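Local coordinates for protein GlcNAc Inducible Gene 2, GIG2 (Candida albicans, PDB 6AKZ) that binds an iron(III) ion and is probably an oxygenase of the DUF1479 (Gig2-like) family, in the cupin clan, at residues Asn395-Asp400 and Gln411-Gly416. Residues are numbered along the deposited sequence; the frame is centred on the assembly and turned at random.
Sequences NISPAD and QKEFQG
Asn-395 and Gln-415 bring the two segments nearest to each other, 5.2 Å between their CA atoms, where 395-397 and 413-416 run 119° apart. Both chains are leaving helices here: Asn-395, with positive phi, is the C-prime residue of the Schellman motif ending helix 382-394, and Glu-413 is the first non-helical residue after helix 407-412. The N-H of Gln-415 makes weak bonds to Asn-395 O and, at 3.0 Å, to Asn-395 OD1. OD1 also accepts from Ala-417 N, just beyond the segment. On the other branch of this amide, ND2 approaches the Phe-414 ring obliquely, with amide and ring planes 65° apart; its 2.9 Å distance from CE1 of Phe-414 is too close for relaxed packing, so the exact placement is doubtful.

The carboxylate of Glu-413 carries the second half of the contact. CG sits between its own backbone N and carbonyl carbon (chi1 57°), and the chain runs extended beyond it to Ser-397. OE2 accepts Ser-397 N at 2.9 Å, from above the carboxylate plane, while Ser-397 OG donates to the syn lone pair of OE1 at 2.6 Å. Glu-413 OE1 accepts a second time, from Gln-415 NE2 at 3.1 Å; the oxygen lies nearly in the Gln-415 amide plane, while the donor comes from above the carboxylate plane. Gln-415 CG packs 3.6 Å from Ile-396 C, and Gln-415 OE1 accepts from Phe-131 N.

Both carboxylate oxygens thus have donors, and a salt bridge from OE2 to Arg-402 should further favour the ionised form. Away from the iron site, this polar network ties together the C-terminal exits of helices 382-394 and 407-412.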
loop_
_atom_site.group_PDB
_atom_site.type_symbol
_atom_site.label_atom_id
_atom_site.label_comp_id
_atom_site.label_asym_id
_atom_site.label_seq_id
_atom_site.Cartn_x
_atom_site.Cartn_y
_atom_site.Cartn_z
ATOM N N ASN A 395 -16.292 13.560 -14.044
ATOM C CA ASN A 395 -15.058 14.330 -14.221
ATOM C C ASN A 395 -14.657 15.180 -13.029
ATOM O O ASN A 395 -14.275 16.345 -13.166
ATOM C CB ASN A 395 -15.217 15.203 -15.442
ATOM C CG ASN A 395 -13.955 15.385 -16.208
ATOM O OD1 ASN A 395 -12.881 14.842 -15.906
ATOM N ND2 ASN A 395 -14.080 16.139 -17.260
ATOM N N ILE A 396 -14.697 14.577 -11.856
ATOM C CA ILE A 396 -14.351 15.190 -10.546
ATOM C C ILE A 396 -13.307 14.288 -9.815
ATOM O O ILE A 396 -12.992 13.202 -10.281
ATOM C CB ILE A 396 -15.575 15.411 -9.666
ATOM C CG1 ILE A 396 -16.323 14.102 -9.428
ATOM C CG2 ILE A 396 -16.513 16.466 -10.327
ATOM C CD1 ILE A 396 -17.451 14.230 -8.411
ATOM N N SER A 397 -12.905 14.715 -8.642
ATOM C CA SER A 397 -11.876 14.045 -7.845
ATOM C C SER A 397 -12.526 12.831 -7.239
ATOM O O SER A 397 -13.706 12.874 -6.971
ATOM C CB SER A 397 -11.397 14.966 -6.708
ATOM O OG SER A 397 -10.487 15.893 -7.228
ATOM N N PRO A 398 -11.735 11.742 -6.973
ATOM C CA PRO A 398 -12.276 10.660 -6.171
ATOM C C PRO A 398 -12.450 11.161 -4.762
ATOM O O PRO A 398 -11.896 12.215 -4.360
ATOM C CB PRO A 398 -11.200 9.563 -6.251
ATOM C CG PRO A 398 -9.967 10.194 -6.752
ATOM C CD PRO A 398 -10.391 11.419 -7.538
ATOM N N ALA A 399 -13.241 10.434 -4.018
ATOM C CA ALA A 399 -13.732 10.863 -2.725
ATOM C C ALA A 399 -12.715 11.294 -1.735
ATOM O O ALA A 399 -12.995 12.162 -0.911
ATOM C CB ALA A 399 -14.537 9.723 -2.097
ATOM N N ASP A 400 -11.564 10.617 -1.696
ATOM C CA ASP A 400 -10.545 10.975 -0.704
ATOM C C ASP A 400 -9.993 12.370 -0.953
ATOM O O ASP A 400 -9.498 12.984 -0.010
ATOM C CB ASP A 400 -9.352 9.996 -0.676
ATOM C CG ASP A 400 -9.753 8.574 -0.256
ATOM O OD1 ASP A 400 -10.803 8.425 0.377
ATOM O OD2 ASP A 400 -9.003 7.587 -0.471
ATOM N N GLN A 411 -17.057 23.022 -7.790
ATOM C CA GLN A 411 -17.707 23.431 -9.049
ATOM C C GLN A 411 -16.703 23.778 -10.137
ATOM O O GLN A 411 -17.021 23.679 -11.330
ATOM C CB GLN A 411 -18.689 24.604 -8.824
ATOM N N LYS A 412 -15.505 24.215 -9.767
ATOM C CA LYS A 412 -14.482 24.495 -10.761
ATOM C C LYS A 412 -13.713 23.265 -11.326
ATOM O O LYS A 412 -13.264 23.303 -12.461
ATOM C CB LYS A 412 -13.490 25.544 -10.236
ATOM N N GLU A 413 -13.545 22.178 -10.582
ATOM C CA GLU A 413 -12.499 21.214 -11.022
ATOM C C GLU A 413 -12.912 20.460 -12.279
ATOM O O GLU A 413 -14.087 20.339 -12.586
ATOM C CB GLU A 413 -12.057 20.315 -9.881
ATOM C CG GLU A 413 -13.167 19.506 -9.219
ATOM C CD GLU A 413 -12.706 18.178 -8.616
ATOM O OE1 GLU A 413 -11.488 17.880 -8.618
ATOM O OE2 GLU A 413 -13.586 17.432 -8.091
ATOM N N PHE A 414 -11.915 20.056 -13.056
ATOM C CA PHE A 414 -12.070 19.331 -14.274
ATOM C C PHE A 414 -10.934 18.269 -14.330
ATOM O O PHE A 414 -9.787 18.630 -14.229
ATOM C CB PHE A 414 -11.906 20.282 -15.442
ATOM C CG PHE A 414 -11.933 19.615 -16.747
ATOM C CD1 PHE A 414 -13.132 19.233 -17.319
ATOM C CD2 PHE A 414 -10.759 19.328 -17.420
ATOM C CE1 PHE A 414 -13.139 18.584 -18.542
ATOM C CE2 PHE A 414 -10.768 18.652 -18.642
ATOM C CZ PHE A 414 -11.953 18.271 -19.188
ATOM N N GLN A 415 -11.214 17.002 -14.564
ATOM C CA GLN A 415 -10.177 15.964 -14.402
ATOM C C GLN A 415 -9.677 15.291 -15.633
ATOM O O GLN A 415 -8.920 14.279 -15.507
ATOM C CB GLN A 415 -10.681 14.946 -13.367
ATOM C CG GLN A 415 -10.734 15.515 -11.933
ATOM C CD GLN A 415 -9.360 15.729 -11.344
ATOM O OE1 GLN A 415 -8.392 15.176 -11.840
ATOM N NE2 GLN A 415 -9.284 16.491 -10.261
ATOM N N GLY A 416 -10.109 15.718 -16.826
ATOM C CA GLY A 416 -9.625 15.154 -18.052
ATOM C C GLY A 416 -10.192 13.829 -18.477
ATOM O O GLY A 416 -9.647 13.182 -19.365
#